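Pectate lyase 1 (Juniperus ashei, PDB 1PXZ) is a major cedar pollen allergen with low pectate lyase activity, cleaving de-esterified pectin by elimination with calcium as cofactor. Local coordinates at residues N160-H165 with G184-N189; D93-D98 with I117-H122; H196-L201 with P224-R229. All blocks are in the same frame, centred on the assembly; numbering follows the deposited sequence.

Contact 1 of 3, residues N160-H165 with G184-N189; sequences NAWIDH and GITISN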
# COMPACT_ATOMS: atom_id res chain seq x y z
N ASN A 160 -9.84 -1.12 -7.01
CA ASN A 160 -10.03 0.31 -6.78
C ASN A 160 -9.74 0.60 -5.32
O ASN A 160 -10.65 0.87 -4.54
CB ASN A 160 -11.46 0.74 -7.14
CG ASN A 160 -11.67 0.67 -8.64
OD1 ASN A 160 -10.78 1.06 -9.39
ND2 ASN A 160 -12.83 0.19 -9.06
N ALA A 161 -8.47 0.54 -4.95
CA ALA A 161 -8.13 0.87 -3.56
C ALA A 161 -6.91 1.78 -3.54
O ALA A 161 -6.09 1.73 -4.47
CB ALA A 161 -7.88 -0.39 -2.75
N TRP A 162 -6.80 2.61 -2.52
CA TRP A 162 -5.74 3.62 -2.46
C TRP A 162 -5.18 3.63 -1.04
O TRP A 162 -5.94 3.91 -0.12
CB TRP A 162 -6.31 4.97 -2.86
CG TRP A 162 -5.36 6.11 -2.98
CD1 TRP A 162 -3.99 6.06 -3.16
CD2 TRP A 162 -5.71 7.50 -2.93
NE1 TRP A 162 -3.49 7.35 -3.22
CE2 TRP A 162 -4.53 8.25 -3.08
CE3 TRP A 162 -6.94 8.16 -2.76
CZ2 TRP A 162 -4.53 9.64 -3.07
CZ3 TRP A 162 -6.93 9.55 -2.75
CH2 TRP A 162 -5.75 10.28 -2.91
N ILE A 163 -3.91 3.29 -0.94
CA ILE A 163 -3.23 3.32 0.37
C ILE A 163 -2.26 4.49 0.37
O ILE A 163 -1.26 4.42 -0.35
CB ILE A 163 -2.55 1.96 0.58
CG1 ILE A 163 -3.59 0.81 0.55
CG2 ILE A 163 -1.72 1.90 1.86
CD1 ILE A 163 -2.83 -0.50 0.41
N ASP A 164 -2.55 5.55 1.14
CA ASP A 164 -1.87 6.82 0.96
C ASP A 164 -1.46 7.49 2.27
O ASP A 164 -2.29 7.59 3.18
CB ASP A 164 -2.82 7.77 0.21
CG ASP A 164 -2.23 9.10 -0.16
OD1 ASP A 164 -1.29 9.19 -0.99
OD2 ASP A 164 -2.72 10.10 0.40
N HIS A 165 -0.21 7.96 2.32
CA HIS A 165 0.28 8.70 3.47
C HIS A 165 0.13 7.93 4.78
O HIS A 165 -0.15 8.56 5.81
CB HIS A 165 -0.47 10.04 3.57
CG HIS A 165 0.18 11.15 2.77
ND1 HIS A 165 1.40 11.68 3.07
CD2 HIS A 165 -0.24 11.83 1.67
CE1 HIS A 165 1.72 12.64 2.21
NE2 HIS A 165 0.73 12.76 1.33
N GLY A 184 -6.16 -2.40 -9.83
CA GLY A 184 -6.63 -1.02 -9.79
C GLY A 184 -6.27 -0.41 -8.43
O GLY A 184 -7.15 0.10 -7.76
N ILE A 185 -4.99 -0.51 -8.08
CA ILE A 185 -4.54 -0.06 -6.76
C ILE A 185 -3.37 0.89 -6.85
O ILE A 185 -2.43 0.72 -7.62
CB ILE A 185 -4.17 -1.30 -5.92
CG1 ILE A 185 -5.47 -2.10 -5.63
CG2 ILE A 185 -3.42 -1.00 -4.65
CD1 ILE A 185 -5.14 -3.53 -5.25
N THR A 186 -3.42 1.94 -6.03
CA THR A 186 -2.28 2.84 -5.91
C THR A 186 -1.80 2.80 -4.47
O THR A 186 -2.61 2.86 -3.55
CB THR A 186 -2.65 4.28 -6.30
OG1 THR A 186 -2.83 4.32 -7.73
CG2 THR A 186 -1.58 5.31 -5.98
N ILE A 187 -0.49 2.71 -4.32
CA ILE A 187 0.13 2.74 -2.99
C ILE A 187 1.07 3.92 -3.01
O ILE A 187 2.11 3.86 -3.67
CB ILE A 187 0.82 1.40 -2.74
CG1 ILE A 187 -0.18 0.23 -2.68
CG2 ILE A 187 1.73 1.45 -1.52
CD1 ILE A 187 0.46 -1.13 -2.90
N SER A 188 0.72 4.99 -2.31
CA SER A 188 1.43 6.25 -2.53
C SER A 188 1.74 7.01 -1.24
O SER A 188 0.96 6.90 -0.29
CB SER A 188 0.59 7.17 -3.44
OG SER A 188 -0.71 7.38 -2.91
N ASN A 189 2.84 7.76 -1.23
CA ASN A 189 3.12 8.69 -0.14
C ASN A 189 3.24 7.99 1.21
O ASN A 189 3.09 8.69 2.21
CB ASN A 189 2.00 9.74 -0.02
CG ASN A 189 1.93 10.70 -1.20
OD1 ASN A 189 2.94 11.30 -1.56
ND2 ASN A 189 0.74 10.86 -1.79
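Trp162, Asp164, Ser188 and Asn189 join two adjacent parallel strands, 161-164 and 185-188, through a chain of side-chain hydrogen bonds on one face of the sheet. The indole NE1 of Trp162 donates to Ser188 OG (2.8 Å), which lies close to the ring plane. That hydroxyl in turn donates to Asp164 OD1; Ser188 OG and Asn189 ND2 each lie 2.7 Å from Asp164 OD1. The amide of Asn189 comes in on the syn lone pair of OD1, nearly straight at 170°, while the hydroxyl meets the same oxygen on its anti side. Ser188 OG sits between its backbone N and carbonyl carbon (chi1 55°), a position from which it can both accept from the indole and donate to the carboxylate.

Backbone bonds run in the regular parallel pattern, such as Ile163 N to Thr186 O (2.9 Å) and Ser188 N to Ile163 O, and CA-H...O contacts fill in between them.

At the C-terminal end Asn189 CB makes a CH-pi contact over the centre of the His165 ring, 3.4 Å from its centroid, and the amide stacks only 14° from the imidazole plane.

On the other face the contacts are apolar: Ala161 CB meets Ile185 CG1, and Ile163 CD1 meets Ile187 CG1, both at 4.1 Å. These aliphatic groups pack inside the beta-helix against Met155 of strand 153-156 and Ile176 of strand 174-179. Outward, Trp162 touches Ala25, and His165 bonds to Asp5 and Gly343. Strand 114-119 flanks strand 161-164 on the side away from 185-188, and its His119 bonds Asp164 OD2.

Contact 2 of 3, residues D93-D98 with I117-H122; sequences DGRGAD and ILHSLH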
# COMPACT_ATOMS: atom_id res chain seq x y z
N ASP A 93 -9.64 7.93 7.51
CA ASP A 93 -8.86 9.15 7.34
C ASP A 93 -8.27 9.58 8.68
O ASP A 93 -9.01 10.10 9.53
CB ASP A 93 -9.77 10.20 6.70
CG ASP A 93 -9.25 11.62 6.63
OD1 ASP A 93 -8.06 11.91 6.87
OD2 ASP A 93 -10.04 12.55 6.32
N GLY A 94 -6.97 9.40 8.90
CA GLY A 94 -6.31 9.80 10.14
C GLY A 94 -5.84 11.23 10.26
O GLY A 94 -5.15 11.61 11.21
N ARG A 95 -6.16 12.10 9.30
CA ARG A 95 -5.74 13.49 9.40
C ARG A 95 -6.40 14.14 10.61
O ARG A 95 -7.60 13.95 10.77
CB ARG A 95 -6.08 14.31 8.15
CG ARG A 95 -5.18 13.88 6.96
CD ARG A 95 -5.69 14.55 5.69
NE ARG A 95 -7.06 14.14 5.37
CZ ARG A 95 -7.74 14.57 4.31
NH1 ARG A 95 -7.18 15.44 3.47
NH2 ARG A 95 -8.99 14.15 4.09
N GLY A 96 -5.59 14.86 11.37
CA GLY A 96 -6.16 15.63 12.47
C GLY A 96 -6.07 14.87 13.77
O GLY A 96 -6.42 15.38 14.83
N ALA A 97 -5.58 13.64 13.72
CA ALA A 97 -5.35 12.86 14.93
C ALA A 97 -4.15 11.93 14.76
O ALA A 97 -3.72 11.61 13.65
CB ALA A 97 -6.57 12.01 15.29
N ASP A 98 -3.62 11.52 15.92
CA ASP A 98 -2.57 10.51 15.93
C ASP A 98 -3.20 9.16 16.16
O ASP A 98 -3.42 8.84 17.33
CB ASP A 98 -1.58 10.77 17.07
CG ASP A 98 -0.84 12.08 16.90
OD1 ASP A 98 -0.80 12.57 15.75
OD2 ASP A 98 -0.31 12.60 17.91
N ILE A 117 -10.20 3.77 0.64
CA ILE A 117 -9.08 4.66 0.85
C ILE A 117 -8.59 4.53 2.30
O ILE A 117 -9.37 4.70 3.24
CB ILE A 117 -9.43 6.14 0.57
CG1 ILE A 117 -9.85 6.39 -0.89
CG2 ILE A 117 -8.30 7.06 0.96
CD1 ILE A 117 -10.40 7.79 -1.09
N LEU A 118 -7.30 4.24 2.46
CA LEU A 118 -6.73 4.20 3.81
C LEU A 118 -5.68 5.30 3.85
O LEU A 118 -4.73 5.21 3.08
CB LEU A 118 -6.11 2.86 4.14
CG LEU A 118 -7.03 1.64 4.05
CD1 LEU A 118 -6.23 0.36 4.21
CD2 LEU A 118 -8.13 1.72 5.11
N HIS A 119 -5.87 6.30 4.70
CA HIS A 119 -5.02 7.46 4.62
C HIS A 119 -4.64 8.01 6.00
O HIS A 119 -5.50 8.15 6.86
CB HIS A 119 -5.78 8.52 3.84
CG HIS A 119 -5.22 9.89 3.81
ND1 HIS A 119 -4.27 10.29 2.89
CD2 HIS A 119 -5.49 10.99 4.56
CE1 HIS A 119 -3.97 11.57 3.10
NE2 HIS A 119 -4.70 12.02 4.11
N SER A 120 -3.37 8.32 6.13
CA SER A 120 -2.76 9.00 7.28
C SER A 120 -2.95 8.26 8.60
O SER A 120 -3.22 8.86 9.65
CB SER A 120 -3.28 10.44 7.33
OG SER A 120 -2.46 11.24 8.15
N LEU A 121 -2.74 6.96 8.53
CA LEU A 121 -2.73 6.09 9.69
C LEU A 121 -1.32 5.63 10.05
O LEU A 121 -0.45 5.42 9.21
CB LEU A 121 -3.56 4.82 9.46
CG LEU A 121 -4.99 5.02 8.95
CD1 LEU A 121 -5.63 3.70 8.57
CD2 LEU A 121 -5.78 5.78 10.02
N HIS A 122 -1.12 5.46 11.36
CA HIS A 122 0.08 4.73 11.78
C HIS A 122 -0.28 3.27 11.99
O HIS A 122 -1.23 3.01 12.74
CB HIS A 122 0.62 5.26 13.10
CG HIS A 122 0.94 6.71 13.18
ND1 HIS A 122 2.25 7.15 13.06
CD2 HIS A 122 0.17 7.81 13.38
CE1 HIS A 122 2.26 8.47 13.18
NE2 HIS A 122 1.03 8.90 13.37
O HOH W 1 -2.40 12.31 11.01
O HOH W 2 -2.88 9.38 12.45
O HOH W 3 -0.37 12.01 13.00
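Arg95 lays its aliphatic chain against the edge of the His119 ring, with CD only 3.1 Å from NE2, an unusually close approach. The guanidinium stands almost perpendicular to the imidazole, at 83°, and although Arg95 NE is also near His119 NE2, the angle is too poor for a hydrogen bond. Asp93 grips the arginine from its own segment: NE donates to OD1 and NH2 to OD2, each at 2.9 Å, in a side-on, two-nitrogen salt bridge. Asp93 OD1 also accepts from the backbone N of Arg95 (3.1 Å), forming an Asx turn, and NE and N reach it from opposite faces of the carboxylate plane. The bend at chi3 of Arg95 (-62°) turns the guanidinium back toward the aspartate; Trp8 adds a cation-pi contact.

His119 CG is anti to its backbone N, as is Asp93 CG, and the two side chains run alongside each other. Arg18 makes a second salt bridge to Asp93, and His119 ND1 bonds to Asp164, which may help to fix the ring where the arginine meets its edge.

The backbones meet where Gly94 N donates to His119 O (2.8 Å) in a nearly straight bond of 177°. Gly94 CA approaches Ser120 O to 3.3 Å, where a side chain would clash with that oxygen. Beyond it the chains part, and water bridges the gap: one molecule links Gly94 O with Ser120 OG, another bridges Ala97 O and Ser120 O (2.9 Å).

Gly94 to Ala97 form a type II turn with Gly96 at a positive phi. It follows strand 90-93 at a corner between two faces, where residues 93-94 pair with the next coil of the right-handed parallel beta-helix, the fold of polysaccharide lyase family 1.

Contact 3 of 3, residues H196-L201 with P224-R229; sequences HKVMLL and PNAGQR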
# COMPACT_ATOMS: atom_id res chain seq x y z
N HIS A 196 11.19 -6.13 7.94
CA HIS A 196 11.85 -6.95 6.92
C HIS A 196 11.05 -7.09 5.63
O HIS A 196 11.46 -6.57 4.60
CB HIS A 196 12.12 -8.37 7.45
CG HIS A 196 12.94 -8.32 8.70
ND1 HIS A 196 14.32 -8.26 8.66
CD2 HIS A 196 12.59 -8.30 10.00
CE1 HIS A 196 14.77 -8.21 9.91
NE2 HIS A 196 13.75 -8.23 10.74
N LYS A 197 9.92 -7.80 5.66
CA LYS A 197 9.22 -8.17 4.42
C LYS A 197 8.14 -7.16 4.07
O LYS A 197 7.01 -7.25 4.55
CB LYS A 197 8.59 -9.56 4.55
CG LYS A 197 9.62 -10.68 4.69
CD LYS A 197 8.94 -12.00 4.99
CE LYS A 197 9.96 -13.13 5.11
NZ LYS A 197 11.16 -12.90 4.25
N VAL A 198 8.45 -6.18 3.23
CA VAL A 198 7.55 -5.04 3.12
C VAL A 198 6.28 -5.23 2.31
O VAL A 198 5.16 -5.00 2.80
CB VAL A 198 8.37 -3.86 2.55
CG1 VAL A 198 7.50 -2.64 2.34
CG2 VAL A 198 9.50 -3.56 3.54
N MET A 199 6.38 -5.57 1.02
CA MET A 199 5.19 -5.52 0.17
C MET A 199 5.18 -6.68 -0.82
O MET A 199 6.13 -6.83 -1.57
CB MET A 199 5.20 -4.17 -0.54
CG MET A 199 4.09 -3.95 -1.54
SD MET A 199 4.31 -2.41 -2.45
CE MET A 199 4.85 -1.29 -1.18
N LEU A 200 4.12 -7.47 -0.78
CA LEU A 200 3.88 -8.64 -1.60
C LEU A 200 2.76 -8.31 -2.58
O LEU A 200 1.63 -8.05 -2.14
CB LEU A 200 3.51 -9.83 -0.74
CG LEU A 200 3.93 -11.22 -1.21
CD1 LEU A 200 5.39 -11.23 -1.64
CD2 LEU A 200 3.68 -12.25 -0.12
N LEU A 201 3.05 -8.27 -3.87
CA LEU A 201 1.99 -8.06 -4.86
C LEU A 201 1.85 -9.36 -5.67
O LEU A 201 2.62 -9.60 -6.61
CB LEU A 201 2.30 -6.87 -5.75
CG LEU A 201 2.71 -5.55 -5.10
CD1 LEU A 201 3.11 -4.50 -6.13
CD2 LEU A 201 1.58 -5.00 -4.24
N PRO A 224 14.25 4.16 6.71
CA PRO A 224 15.36 3.23 6.92
C PRO A 224 15.01 1.87 7.51
O PRO A 224 13.90 1.70 8.02
CB PRO A 224 16.22 3.93 8.00
CG PRO A 224 15.72 5.32 8.11
CD PRO A 224 14.28 5.28 7.68
N ASN A 225 15.97 0.96 7.42
CA ASN A 225 15.82 -0.37 7.98
C ASN A 225 14.61 -1.11 7.43
O ASN A 225 13.95 -1.87 8.15
CB ASN A 225 15.67 -0.27 9.51
CG ASN A 225 16.83 0.48 10.14
OD1 ASN A 225 16.64 1.38 10.98
ND2 ASN A 225 18.02 0.09 9.71
N ALA A 226 14.36 -0.91 6.14
CA ALA A 226 13.42 -1.79 5.43
C ALA A 226 14.22 -2.90 4.77
O ALA A 226 15.25 -2.62 4.15
CB ALA A 226 12.60 -0.95 4.49
N GLY A 227 13.80 -4.16 4.91
CA GLY A 227 14.62 -5.30 4.52
C GLY A 227 14.56 -5.61 3.04
O GLY A 227 15.60 -5.63 2.37
N GLN A 228 13.37 -5.89 2.51
CA GLN A 228 13.27 -6.26 1.09
C GLN A 228 11.81 -6.29 0.65
O GLN A 228 10.93 -5.90 1.44
CB GLN A 228 13.94 -7.62 0.92
CG GLN A 228 13.19 -8.77 1.57
CD GLN A 228 13.72 -9.18 2.92
OE1 GLN A 228 13.21 -10.09 3.57
NE2 GLN A 228 14.79 -8.56 3.39
N ARG A 229 11.51 -6.71 -0.57
CA ARG A 229 10.15 -6.75 -1.11
C ARG A 229 9.54 -5.37 -1.24
O ARG A 229 8.51 -5.03 -0.62
CB ARG A 229 9.23 -7.58 -0.22
CG ARG A 229 9.69 -9.04 -0.08
CD ARG A 229 8.63 -9.83 0.67
NE ARG A 229 8.96 -11.25 0.74
CZ ARG A 229 8.12 -12.15 1.22
NH1 ARG A 229 6.93 -11.75 1.67
NH2 ARG A 229 8.49 -13.42 1.24
O HOH W 4 15.94 -8.60 5.87
O HOH W 5 5.66 -9.34 2.69
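Arg229, predicted to belong to the active site, has its guanidinium sandwiched between Lys197 and Leu200 of the preceding coil of the parallel beta-helix. Lys197 CD lies over the centre of one face, 3.9 Å from Arg229 CZ, while Leu200 CD1 comes over the opposite face, 3.7 Å from Arg229 NH1. The arginine chain is extended from CG to NE, which carries its head alongside Lys197 to lie between these aliphatic groups. Lys197 crosses it at a slant, and its NZ ends 4.1 Å from Arg229 NH2, so that like charges lie close together.

Gln228 points the same way as Lys197 and lies beside it. Its CG falls between the backbone N and carbonyl carbon (chi1 69°), and a bend at chi2 brings the amide alongside residues 196 and 197. A water accepts from Gln228 NE2 (2.7 Å) and is hydrogen-bonded to His196 ND1 near the plane of that ring.

Three backbone bonds hold the coils in place: Gln228 N to His196 O, Val198 N to Gln228 O (3.1 Å), and Met199 N to Arg229 O. Val198 turns its CG2 toward Ala226 CB, a small apolar contact.

The side chain of Leu200 is about 4 Å from that of Asp177, and that of Lys197 about 6 Å from that of Asp173, both calcium ligands by similarity, so the arginine is probably placed beside the metal site of the lyase. Tyr251 touches Arg229 from a loop. Arg229 NH1 donates to a water 2.9 Å away, which donates weakly to Lys197 O.

Contacts 1 and 2 are both buried and share one run of parallel strands, in which 114-119 and 161-164 are neighbours; a probable hydrogen bond from Asp164 to His119 joins them directly. Contact 3 is partly buried, about 17 Å from contact 1 between centres, and belongs to another face of the beta-helix; Ile187 CD1 meets Met199 SD across the interior at 4.1 Å. Contact 1 has full strand pairing and an apolar inner face, whereas contact 2 has a single bridge, a salt bridge inside residues 93-98, and waters spanning the chains at a turn. Contact 3 gathers cationic groups near the probable calcium site, whereas contact 2 pairs its arginine with an aspartate.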